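Local coordinates for membrane protein (Acinetobacter baumannii AB307-0294, PDB 5DL5), which probably forms a beta-barrel pore of the OprD porin family in the outer membrane and lets small molecules, antibiotics among them, pass across that membrane, at residues A[119-130]-A[145-156]; A[70-81]-A[107-118]. All coordinates share one frame; numbering follows the deposited sequence.

Contact 1 (A[119-130]-A[145-156])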
loop_
_atom_site.group_PDB
_atom_site.type_symbol
_atom_site.label_atom_id
_atom_site.label_comp_id
_atom_site.label_asym_id
_atom_site.label_seq_id
_atom_site.Cartn_x
_atom_site.Cartn_y
_atom_site.Cartn_z
ATOM N N SER A 119 6.689 -7.813 -28.923
ATOM C CA SER A 119 5.446 -8.535 -28.914
ATOM C C SER A 119 4.522 -7.967 -27.781
ATOM O O SER A 119 4.078 -6.761 -27.885
ATOM C CB SER A 119 5.791 -10.007 -28.911
ATOM O OG SER A 119 4.699 -10.852 -28.779
ATOM N N ASN A 120 4.176 -8.798 -26.780
ATOM C CA ASN A 120 3.449 -8.371 -25.603
ATOM C C ASN A 120 4.252 -8.360 -24.344
ATOM O O ASN A 120 3.675 -8.476 -23.219
ATOM C CB ASN A 120 2.260 -9.275 -25.375
ATOM C CG ASN A 120 1.404 -9.329 -26.609
ATOM O OD1 ASN A 120 0.803 -8.353 -27.003
ATOM N ND2 ASN A 120 1.432 -10.441 -27.265
ATOM N N THR A 121 5.535 -8.132 -24.453
ATOM C CA THR A 121 6.406 -8.057 -23.247
ATOM C C THR A 121 7.181 -6.772 -23.121
ATOM O O THR A 121 7.847 -6.357 -24.089
ATOM C CB THR A 121 7.415 -9.248 -23.336
ATOM O OG1 THR A 121 6.688 -10.471 -23.310
ATOM C CG2 THR A 121 8.418 -9.233 -22.218
ATOM N N THR A 122 7.121 -6.113 -21.963
ATOM C CA THR A 122 7.800 -4.864 -21.713
ATOM C C THR A 122 8.877 -5.069 -20.650
ATOM O O THR A 122 8.707 -5.885 -19.702
ATOM C CB THR A 122 6.767 -3.840 -21.270
ATOM O OG1 THR A 122 5.820 -3.709 -22.329
ATOM C CG2 THR A 122 7.349 -2.442 -21.033
ATOM N N VAL A 123 10.009 -4.374 -20.800
ATOM C CA VAL A 123 11.034 -4.264 -19.772
ATOM C C VAL A 123 11.223 -2.790 -19.458
ATOM O O VAL A 123 11.373 -1.953 -20.335
ATOM C CB VAL A 123 12.387 -4.913 -20.174
ATOM C CG1 VAL A 123 13.395 -4.895 -18.997
ATOM C CG2 VAL A 123 12.177 -6.372 -20.623
ATOM N N ARG A 124 11.169 -2.430 -18.197
ATOM C CA ARG A 124 11.401 -1.060 -17.767
ATOM C C ARG A 124 12.557 -1.024 -16.775
ATOM O O ARG A 124 12.530 -1.728 -15.743
ATOM C CB ARG A 124 10.155 -0.542 -17.172
ATOM C CG ARG A 124 10.251 0.844 -16.616
ATOM C CD ARG A 124 8.974 1.272 -15.953
ATOM N NE ARG A 124 7.775 1.310 -16.779
ATOM C CZ ARG A 124 7.409 2.369 -17.518
ATOM N NH1 ARG A 124 8.225 3.446 -17.678
ATOM N NH2 ARG A 124 6.267 2.336 -18.210
ATOM N N TYR A 125 13.508 -0.147 -17.040
ATOM C CA TYR A 125 14.652 0.045 -16.216
ATOM C C TYR A 125 14.703 1.515 -15.706
ATOM O O TYR A 125 14.727 2.468 -16.504
ATOM C CB TYR A 125 15.876 -0.222 -17.066
ATOM C CG TYR A 125 17.114 0.109 -16.262
ATOM C CD1 TYR A 125 17.350 -0.502 -15.014
ATOM C CD2 TYR A 125 18.058 0.980 -16.746
ATOM C CE1 TYR A 125 18.484 -0.222 -14.273
ATOM C CE2 TYR A 125 19.211 1.258 -16.024
ATOM C CZ TYR A 125 19.405 0.639 -14.804
ATOM O OH TYR A 125 20.528 0.875 -14.114
ATOM N N GLY A 126 14.736 1.673 -14.395
ATOM C CA GLY A 126 14.845 2.916 -13.762
ATOM C C GLY A 126 13.851 3.092 -12.637
ATOM O O GLY A 126 13.482 2.140 -11.969
ATOM N N THR A 127 13.485 4.346 -12.387
ATOM C CA THR A 127 12.633 4.732 -11.289
ATOM C C THR A 127 11.187 4.497 -11.593
ATOM O O THR A 127 10.720 4.944 -12.633
ATOM C CB THR A 127 12.817 6.218 -10.966
ATOM O OG1 THR A 127 14.184 6.378 -10.737
ATOM C CG2 THR A 127 12.257 6.566 -9.542
ATOM N N GLN A 128 10.467 3.825 -10.672
ATOM C CA GLN A 128 9.111 3.461 -10.944
ATOM C C GLN A 128 8.280 3.200 -9.726
ATOM O O GLN A 128 8.802 2.952 -8.639
ATOM C CB GLN A 128 9.047 2.243 -11.932
ATOM C CG GLN A 128 9.900 1.065 -11.463
ATOM C CD GLN A 128 10.198 0.050 -12.551
ATOM O OE1 GLN A 128 9.339 -0.683 -12.966
ATOM N NE2 GLN A 128 11.418 -0.010 -12.982
ATOM N N VAL A 129 6.966 3.333 -9.876
ATOM C CA VAL A 129 6.016 3.003 -8.770
ATOM C C VAL A 129 5.526 1.548 -8.953
ATOM O O VAL A 129 5.157 1.158 -10.060
ATOM C CB VAL A 129 4.821 3.906 -8.851
ATOM C CG1 VAL A 129 3.759 3.599 -7.777
ATOM C CG2 VAL A 129 5.229 5.391 -8.696
ATOM N N LEU A 130 5.590 0.730 -7.916
ATOM C CA LEU A 130 5.234 -0.698 -8.044
ATOM C C LEU A 130 3.964 -0.990 -7.299
ATOM O O LEU A 130 3.650 -0.397 -6.225
ATOM C CB LEU A 130 6.320 -1.602 -7.412
ATOM C CG LEU A 130 7.719 -1.503 -8.056
ATOM C CD1 LEU A 130 8.551 -2.557 -7.338
ATOM C CD2 LEU A 130 7.666 -1.902 -9.548
ATOM N N GLU A 145 5.868 6.145 -3.129
ATOM C CA GLU A 145 7.121 5.479 -2.916
ATOM C C GLU A 145 7.703 4.996 -4.252
ATOM O O GLU A 145 6.931 4.536 -5.117
ATOM C CB GLU A 145 6.877 4.302 -1.941
ATOM C CG GLU A 145 8.086 3.401 -1.688
ATOM C CD GLU A 145 7.776 2.242 -0.755
ATOM O OE1 GLU A 145 6.567 2.037 -0.441
ATOM O OE2 GLU A 145 8.792 1.693 -0.228
ATOM N N TYR A 146 9.018 5.198 -4.449
ATOM C CA TYR A 146 9.682 4.822 -5.708
ATOM C C TYR A 146 10.640 3.729 -5.551
ATOM O O TYR A 146 11.451 3.720 -4.631
ATOM C CB TYR A 146 10.443 6.023 -6.423
ATOM C CG TYR A 146 9.518 7.209 -6.784
ATOM C CD1 TYR A 146 8.448 7.030 -7.594
ATOM C CD2 TYR A 146 9.691 8.494 -6.253
ATOM C CE1 TYR A 146 7.596 8.045 -7.931
ATOM C CE2 TYR A 146 8.847 9.575 -6.611
ATOM C CZ TYR A 146 7.777 9.319 -7.420
ATOM O OH TYR A 146 6.858 10.260 -7.874
ATOM N N PHE A 147 10.641 2.816 -6.507
ATOM C CA PHE A 147 11.702 1.785 -6.553
ATOM C C PHE A 147 12.582 1.974 -7.811
ATOM O O PHE A 147 12.077 2.421 -8.781
ATOM C CB PHE A 147 11.049 0.428 -6.543
ATOM C CG PHE A 147 10.528 0.007 -5.183
ATOM C CD1 PHE A 147 11.380 -0.631 -4.238
ATOM C CD2 PHE A 147 9.223 0.238 -4.855
ATOM C CE1 PHE A 147 10.869 -1.105 -3.046
ATOM C CE2 PHE A 147 8.732 -0.188 -3.627
ATOM C CZ PHE A 147 9.550 -0.826 -2.719
ATOM N N THR A 148 13.864 1.650 -7.736
ATOM C CA THR A 148 14.738 1.687 -8.860
ATOM C C THR A 148 15.251 0.296 -9.173
ATOM O O THR A 148 15.806 -0.359 -8.346
ATOM C CB THR A 148 15.919 2.639 -8.627
ATOM O OG1 THR A 148 15.422 3.902 -8.185
ATOM C CG2 THR A 148 16.840 2.872 -9.932
ATOM N N GLY A 149 15.086 -0.090 -10.435
ATOM C CA GLY A 149 15.596 -1.378 -10.927
ATOM C C GLY A 149 14.891 -1.711 -12.192
ATOM O O GLY A 149 14.534 -0.776 -12.906
ATOM N N THR A 150 14.701 -3.016 -12.469
ATOM C CA THR A 150 14.247 -3.508 -13.736
ATOM C C THR A 150 13.025 -4.397 -13.553
ATOM O O THR A 150 13.072 -5.250 -12.679
ATOM C CB THR A 150 15.337 -4.412 -14.406
ATOM O OG1 THR A 150 16.457 -3.629 -14.574
ATOM C CG2 THR A 150 14.947 -4.850 -15.947
ATOM N N LEU A 151 11.965 -4.162 -14.312
ATOM C CA LEU A 151 10.775 -4.965 -14.258
ATOM C C LEU A 151 10.397 -5.391 -15.607
ATOM O O LEU A 151 10.210 -4.575 -16.545
ATOM C CB LEU A 151 9.598 -4.192 -13.683
ATOM C CG LEU A 151 8.273 -4.935 -13.487
ATOM C CD1 LEU A 151 8.424 -5.971 -12.409
ATOM C CD2 LEU A 151 7.048 -4.028 -13.138
ATOM N N LEU A 152 10.242 -6.673 -15.746
ATOM C CA LEU A 152 9.730 -7.228 -16.969
ATOM C C LEU A 152 8.293 -7.677 -16.729
ATOM O O LEU A 152 8.028 -8.364 -15.713
ATOM C CB LEU A 152 10.516 -8.508 -17.382
ATOM C CG LEU A 152 10.063 -9.289 -18.643
ATOM C CD1 LEU A 152 11.221 -9.972 -19.238
ATOM C CD2 LEU A 152 9.011 -10.353 -18.358
ATOM N N THR A 153 7.415 -7.352 -17.710
ATOM C CA THR A 153 6.001 -7.594 -17.660
ATOM C C THR A 153 5.572 -8.229 -18.998
ATOM O O THR A 153 5.667 -7.617 -20.055
ATOM C CB THR A 153 5.192 -6.328 -17.419
ATOM O OG1 THR A 153 5.655 -5.765 -16.204
ATOM C CG2 THR A 153 3.715 -6.645 -17.219
ATOM N N SER A 154 5.070 -9.431 -18.886
ATOM C CA SER A 154 4.651 -10.214 -20.002
ATOM C C SER A 154 3.173 -10.550 -20.067
ATOM O O SER A 154 2.544 -11.164 -19.117
ATOM C CB SER A 154 5.509 -11.469 -20.012
ATOM O OG SER A 154 5.081 -12.181 -21.099
ATOM N N HIS A 155 2.591 -10.156 -21.176
ATOM C CA HIS A 155 1.253 -10.515 -21.495
ATOM C C HIS A 155 1.200 -11.381 -22.731
ATOM O O HIS A 155 0.260 -11.229 -23.511
ATOM C CB HIS A 155 0.456 -9.283 -21.745
ATOM C CG HIS A 155 0.359 -8.343 -20.607
ATOM N ND1 HIS A 155 0.432 -6.978 -20.785
ATOM C CD2 HIS A 155 0.101 -8.540 -19.287
ATOM C CE1 HIS A 155 0.265 -6.366 -19.620
ATOM N NE2 HIS A 155 0.035 -7.293 -18.699
ATOM N N GLU A 156 2.144 -12.304 -22.915
ATOM C CA GLU A 156 2.161 -13.158 -24.122
ATOM C C GLU A 156 0.971 -14.145 -24.121
ATOM O O GLU A 156 0.622 -14.617 -25.167
ATOM C CB GLU A 156 3.494 -13.953 -24.297
ATOM C CG GLU A 156 4.784 -13.092 -24.341
ATOM C CD GLU A 156 4.852 -12.118 -25.540
ATOM O OE1 GLU A 156 4.118 -12.341 -26.546
ATOM O OE2 GLU A 156 5.671 -11.133 -25.546
#
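Two neighbouring antiparallel strands of the porin barrel, 121-125 and 150-156, pair here and then bend together, and at the turn end the carboxylate of Glu156 gathers the start of the first strand. Ser119 OG donates to Glu156 OE1 at 2.7 Å, on the syn lone pair, while Thr121 OG1 donates to Glu156 OE2 on its anti lone pair, 2.5 Å away. The Glu156 chain, bent at chi2 (-63°), brings the carboxylate back to them; Asn120 N adds a weak bond to OE2. Ser154 OG in turn donates to Thr121 OG1 at 3.2 Å. Along the face carrying Thr121, Val123 and Tyr125, Val123 CG1 presses tightly on Thr150 CG2 (3.4 Å), and its CG2 branch meets Leu152 CD1.

In this OprD-family barrel the hydrogen-bonded pair Gly126-Gly149 marks the corner at which both chains bend while staying paired; 146-148 keeps strand 160-171 as its other neighbour, and 119-130 leaves strand 106-118 only beyond Thr127. Gly126 O is gripped from opposite faces of its carbonyl plane, by Gly149 N at 3.1 Å and by Gln128 NE2 at 3.1 Å. Gln128 CG sits between its own backbone N and carbonyl carbon (chi1 52°), which folds the amide back over the corner. Beyond it, Val129 CG2 lies at the Tyr146 ring edge, 3.6 Å from CE1, and Leu130 CD1 packs on Phe147 CD2 at 3.8 Å.

Contact 2 (A[70-81]-A[107-118]). With C8E ((hydroxyethyloxy)tri(ethyloxy)octane), chain C.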
loop_
_atom_site.group_PDB
_atom_site.type_symbol
_atom_site.label_atom_id
_atom_site.label_comp_id
_atom_site.label_asym_id
_atom_site.label_seq_id
_atom_site.Cartn_x
_atom_site.Cartn_y
_atom_site.Cartn_z
ATOM N N VAL A 70 11.135 -4.278 -32.162
ATOM C CA VAL A 70 11.301 -3.875 -30.783
ATOM C C VAL A 70 11.055 -2.386 -30.673
ATOM O O VAL A 70 11.539 -1.641 -31.487
ATOM C CB VAL A 70 12.674 -4.225 -30.178
ATOM C CG1 VAL A 70 12.755 -3.779 -28.748
ATOM C CG2 VAL A 70 12.904 -5.711 -30.194
ATOM N N GLY A 71 10.244 -1.978 -29.695
ATOM C CA GLY A 71 9.864 -0.599 -29.540
ATOM C C GLY A 71 10.612 -0.044 -28.310
ATOM O O GLY A 71 10.957 -0.824 -27.428
ATOM N N PHE A 72 10.875 1.259 -28.297
ATOM C CA PHE A 72 11.595 1.910 -27.233
ATOM C C PHE A 72 10.887 3.197 -26.772
ATOM O O PHE A 72 10.239 3.886 -27.547
ATOM C CB PHE A 72 13.049 2.259 -27.687
ATOM C CG PHE A 72 13.861 1.043 -28.066
ATOM C CD1 PHE A 72 14.565 0.336 -27.107
ATOM C CD2 PHE A 72 13.882 0.609 -29.350
ATOM C CE1 PHE A 72 15.253 -0.851 -27.445
ATOM C CE2 PHE A 72 14.584 -0.507 -29.717
ATOM C CZ PHE A 72 15.283 -1.237 -28.738
ATOM N N GLY A 73 10.950 3.471 -25.473
ATOM C CA GLY A 73 10.418 4.738 -24.968
ATOM C C GLY A 73 11.098 5.043 -23.661
ATOM O O GLY A 73 12.088 4.372 -23.227
ATOM N N VAL A 74 10.548 6.068 -23.011
ATOM C CA VAL A 74 11.021 6.518 -21.716
ATOM C C VAL A 74 9.854 6.898 -20.820
ATOM O O VAL A 74 8.740 7.145 -21.298
ATOM C CB VAL A 74 11.937 7.797 -21.840
ATOM C CG1 VAL A 74 13.075 7.584 -22.820
ATOM C CG2 VAL A 74 11.120 8.990 -22.206
ATOM N N GLY A 75 10.133 6.940 -19.522
ATOM C CA GLY A 75 9.177 7.409 -18.506
ATOM C C GLY A 75 9.808 8.380 -17.509
ATOM O O GLY A 75 10.994 8.409 -17.360
ATOM N N VAL A 76 8.990 9.204 -16.867
ATOM C CA VAL A 76 9.470 10.127 -15.850
ATOM C C VAL A 76 8.415 10.067 -14.769
ATOM O O VAL A 76 7.205 10.123 -15.073
ATOM C CB VAL A 76 9.586 11.564 -16.383
ATOM C CG1 VAL A 76 9.706 12.571 -15.248
ATOM C CG2 VAL A 76 10.796 11.722 -17.294
ATOM N N VAL A 77 8.839 9.988 -13.519
ATOM C CA VAL A 77 7.931 10.065 -12.358
ATOM C C VAL A 77 8.561 10.995 -11.362
ATOM O O VAL A 77 9.764 10.961 -11.158
ATOM C CB VAL A 77 7.702 8.748 -11.590
ATOM C CG1 VAL A 77 6.828 7.781 -12.375
ATOM C CG2 VAL A 77 8.990 8.091 -11.263
ATOM N N GLY A 78 7.797 11.871 -10.753
ATOM C CA GLY A 78 8.390 12.650 -9.703
ATOM C C GLY A 78 7.345 13.456 -8.997
ATOM O O GLY A 78 6.122 13.425 -9.380
ATOM N N ASP A 79 7.800 14.182 -7.976
ATOM C CA ASP A 79 6.853 15.037 -7.279
ATOM C C ASP A 79 7.609 16.170 -6.686
ATOM O O ASP A 79 8.832 16.096 -6.411
ATOM C CB ASP A 79 6.084 14.232 -6.165
ATOM C CG ASP A 79 7.003 13.219 -5.397
ATOM O OD1 ASP A 79 7.721 13.534 -4.382
ATOM O OD2 ASP A 79 6.926 12.010 -5.795
ATOM N N GLY A 80 6.879 17.217 -6.418
ATOM C CA GLY A 80 7.449 18.341 -5.618
ATOM C C GLY A 80 6.363 18.742 -4.612
ATOM O O GLY A 80 5.167 18.708 -4.947
ATOM N N SER A 81 6.777 19.086 -3.408
ATOM C CA SER A 81 5.835 19.314 -2.350
ATOM C C SER A 81 6.255 20.428 -1.427
ATOM O O SER A 81 7.462 20.749 -1.397
ATOM C CB SER A 81 5.643 18.032 -1.519
ATOM O OG SER A 81 5.413 16.917 -2.339
ATOM N N TRP A 107 10.276 19.807 -0.748
ATOM C CA TRP A 107 11.105 18.755 -1.225
ATOM C C TRP A 107 10.627 18.268 -2.586
ATOM O O TRP A 107 9.472 18.401 -2.974
ATOM C CB TRP A 107 11.064 17.517 -0.235
ATOM C CG TRP A 107 9.672 16.952 0.111
ATOM C CD1 TRP A 107 9.133 15.790 -0.326
ATOM C CD2 TRP A 107 8.648 17.558 0.989
ATOM N NE1 TRP A 107 7.813 15.614 0.205
ATOM C CE2 TRP A 107 7.521 16.708 0.995
ATOM C CE3 TRP A 107 8.612 18.702 1.775
ATOM C CZ2 TRP A 107 6.378 17.004 1.751
ATOM C CZ3 TRP A 107 7.491 18.991 2.502
ATOM C CH2 TRP A 107 6.398 18.146 2.500
ATOM N N ALA A 108 11.530 17.561 -3.216
ATOM C CA ALA A 108 11.386 17.058 -4.548
ATOM C C ALA A 108 12.053 15.680 -4.640
ATOM O O ALA A 108 13.138 15.447 -4.061
ATOM C CB ALA A 108 12.002 18.045 -5.557
ATOM N N ARG A 109 11.410 14.806 -5.403
ATOM C CA ARG A 109 11.816 13.400 -5.531
ATOM C C ARG A 109 11.408 12.878 -6.930
ATOM O O ARG A 109 10.497 13.409 -7.535
ATOM C CB ARG A 109 11.158 12.518 -4.505
ATOM C CG ARG A 109 11.258 12.915 -3.028
ATOM C CD ARG A 109 10.144 12.364 -2.198
ATOM N NE ARG A 109 10.021 10.919 -2.114
ATOM C CZ ARG A 109 9.171 10.189 -2.792
ATOM N NH1 ARG A 109 8.288 10.731 -3.609
ATOM N NH2 ARG A 109 9.197 8.859 -2.637
ATOM N N GLY A 110 12.154 11.893 -7.466
ATOM C CA GLY A 110 11.701 10.998 -8.540
ATOM C C GLY A 110 12.880 10.698 -9.490
ATOM O O GLY A 110 14.004 10.794 -9.080
ATOM N N GLY A 111 12.612 10.417 -10.749
ATOM C CA GLY A 111 13.617 10.000 -11.686
ATOM C C GLY A 111 12.947 9.500 -12.934
ATOM O O GLY A 111 11.759 9.725 -13.179
ATOM N N GLY A 112 13.692 8.849 -13.746
ATOM C CA GLY A 112 13.265 8.424 -15.113
ATOM C C GLY A 112 13.504 6.940 -15.259
ATOM O O GLY A 112 14.147 6.219 -14.370
ATOM N N SER A 113 12.954 6.461 -16.384
ATOM C CA SER A 113 13.167 5.125 -16.839
ATOM C C SER A 113 13.216 5.071 -18.343
ATOM O O SER A 113 12.809 6.056 -19.081
ATOM C CB SER A 113 12.078 4.193 -16.293
ATOM O OG SER A 113 10.764 4.595 -16.676
ATOM N N VAL A 114 13.814 3.981 -18.803
ATOM C CA VAL A 114 13.767 3.622 -20.196
ATOM C C VAL A 114 13.025 2.303 -20.333
ATOM O O VAL A 114 13.039 1.524 -19.401
ATOM C CB VAL A 114 15.176 3.587 -20.866
ATOM C CG1 VAL A 114 15.719 4.991 -20.889
ATOM C CG2 VAL A 114 16.136 2.588 -20.190
ATOM N N LYS A 115 12.385 2.066 -21.490
ATOM C CA LYS A 115 11.570 0.887 -21.657
ATOM C C LYS A 115 11.654 0.380 -23.040
ATOM O O LYS A 115 12.019 1.133 -23.938
ATOM C CB LYS A 115 10.093 1.200 -21.315
ATOM C CG LYS A 115 9.452 2.323 -22.001
ATOM C CD LYS A 115 8.096 2.693 -21.412
ATOM C CE LYS A 115 7.463 3.708 -22.342
ATOM N NZ LYS A 115 6.248 4.312 -21.745
ATOM N N ALA A 116 11.503 -0.922 -23.182
ATOM C CA ALA A 116 11.595 -1.610 -24.414
ATOM C C ALA A 116 10.489 -2.618 -24.484
ATOM O O ALA A 116 10.064 -3.118 -23.436
ATOM C CB ALA A 116 12.978 -2.261 -24.555
ATOM N N ARG A 117 9.952 -2.826 -25.680
ATOM C CA ARG A 117 8.801 -3.699 -25.847
ATOM C C ARG A 117 8.957 -4.579 -27.063
ATOM O O ARG A 117 9.294 -4.082 -28.123
ATOM C CB ARG A 117 7.477 -2.919 -25.891
ATOM C CG ARG A 117 6.235 -3.844 -25.853
ATOM C CD ARG A 117 4.933 -3.082 -25.822
ATOM N NE ARG A 117 4.824 -2.194 -27.000
ATOM C CZ ARG A 117 3.970 -1.187 -27.085
ATOM N NH1 ARG A 117 3.106 -0.967 -26.108
ATOM N NH2 ARG A 117 3.952 -0.404 -28.116
ATOM N N PHE A 118 8.707 -5.880 -26.914
ATOM C CA PHE A 118 8.722 -6.850 -28.019
ATOM C C PHE A 118 7.487 -7.689 -27.856
ATOM O O PHE A 118 7.255 -8.206 -26.759
ATOM C CB PHE A 118 9.902 -7.774 -27.807
ATOM C CG PHE A 118 9.883 -8.964 -28.729
ATOM C CD1 PHE A 118 9.993 -8.792 -30.121
ATOM C CD2 PHE A 118 9.722 -10.231 -28.237
ATOM C CE1 PHE A 118 9.940 -9.896 -30.997
ATOM C CE2 PHE A 118 9.705 -11.299 -29.088
ATOM C CZ PHE A 118 9.802 -11.126 -30.473
HETATM C C8 C8E C . 12.728 20.741 -3.881
HETATM O O9 C8E C . 11.758 21.780 -3.970
HETATM C C10 C8E C . 10.380 21.385 -4.162
HETATM C C11 C8E C . 9.514 22.565 -4.586
HETATM O O12 C8E C . 8.202 22.144 -4.996
HETATM C C13 C8E C . 7.792 22.618 -6.293
HETATM C C14 C8E C . 6.323 22.319 -6.615
HETATM O O15 C8E C . 5.547 22.653 -5.481
HETATM C C16 C8E C . 4.307 21.953 -5.306
HETATM C C17 C8E C . 3.337 22.357 -6.378
HETATM O O18 C8E C . 2.006 22.169 -5.873
HETATM C C19 C8E C . 1.434 23.424 -5.475
HETATM C C20 C8E C . 0.328 23.842 -6.366
HETATM O O21 C8E C . -0.326 24.870 -5.628
HETATM O O HOH W 1 7.502 15.908 -3.267
#
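Backbone hydrogen bonds pair strands 70-81 and 107-118 as antiparallel neighbours in the barrel wall, from Gly71-Arg117 to Ser81-Trp107. Glycines bring the main chains close where Gly78 faces Gly110, their CA atoms 3.9 Å apart.

The charged contact is between Asp79 and Arg109. Arg109 NH1 lies between both carboxylate oxygens, 3.0 Å from Asp79 OD1, which receives it on the syn lone pair, and 2.9 Å from Asp79 OD2. Carboxylate and guanidinium are nearly coplanar, 17° apart, with the acid at the guanidinium edge. Asp79 OD2 also bonds Tyr146 OH, and Arg109 NH2 reaches Pro144 O.

One water binds three groups: it donates to Asp79 OD1 (2.6 Å) and to Trp107 O, and accepts from Ser81 OG (2.5 Å), whose hydroxyl is also hydrogen-bonded to Ser56 OG.

Apolar contacts are of two kinds. A CH-pi contact puts Ser81 CB over one face of the Trp107 six-membered ring, 3.8 Å from its centroid; chi1 of 54° turns the indole back across the neighbouring strand. On the face bearing Phe72 and Val74, Phe72 CE1 touches Ala116 CB at 3.9 Å, and Ala108 CB meets C8 of the detergent C8E.

Detergent and ion pair are consistent with a wall whose Phe72-Val74 face looks to lipid and whose Asp79-Arg109 face looks inward, where the shared bonds of Asp79 probably favour its charged form.

Contacts 1 and 2 are strand pairs set side by side in the barrel wall, joined through the pairing of 106-118 with 121-125, which Thr127 N extends by bonding Gly112 O. Both are partly buried, each with an outward surface face, but contact 2 stays in the wall along its whole length, whereas contact 1 bends at the Gly126-Gly149 corner, beyond which 119-130 parts from strand 106-118. Polar chemistry follows place: at contact 1 a carboxylate collects hydroxyls near the tight turn, while contact 2 has its ion pair and water at the opposite end, near the detergent. The part of contact 1 beyond the corner comes back to that ion pair, where Tyr146 packs its ring on Arg109.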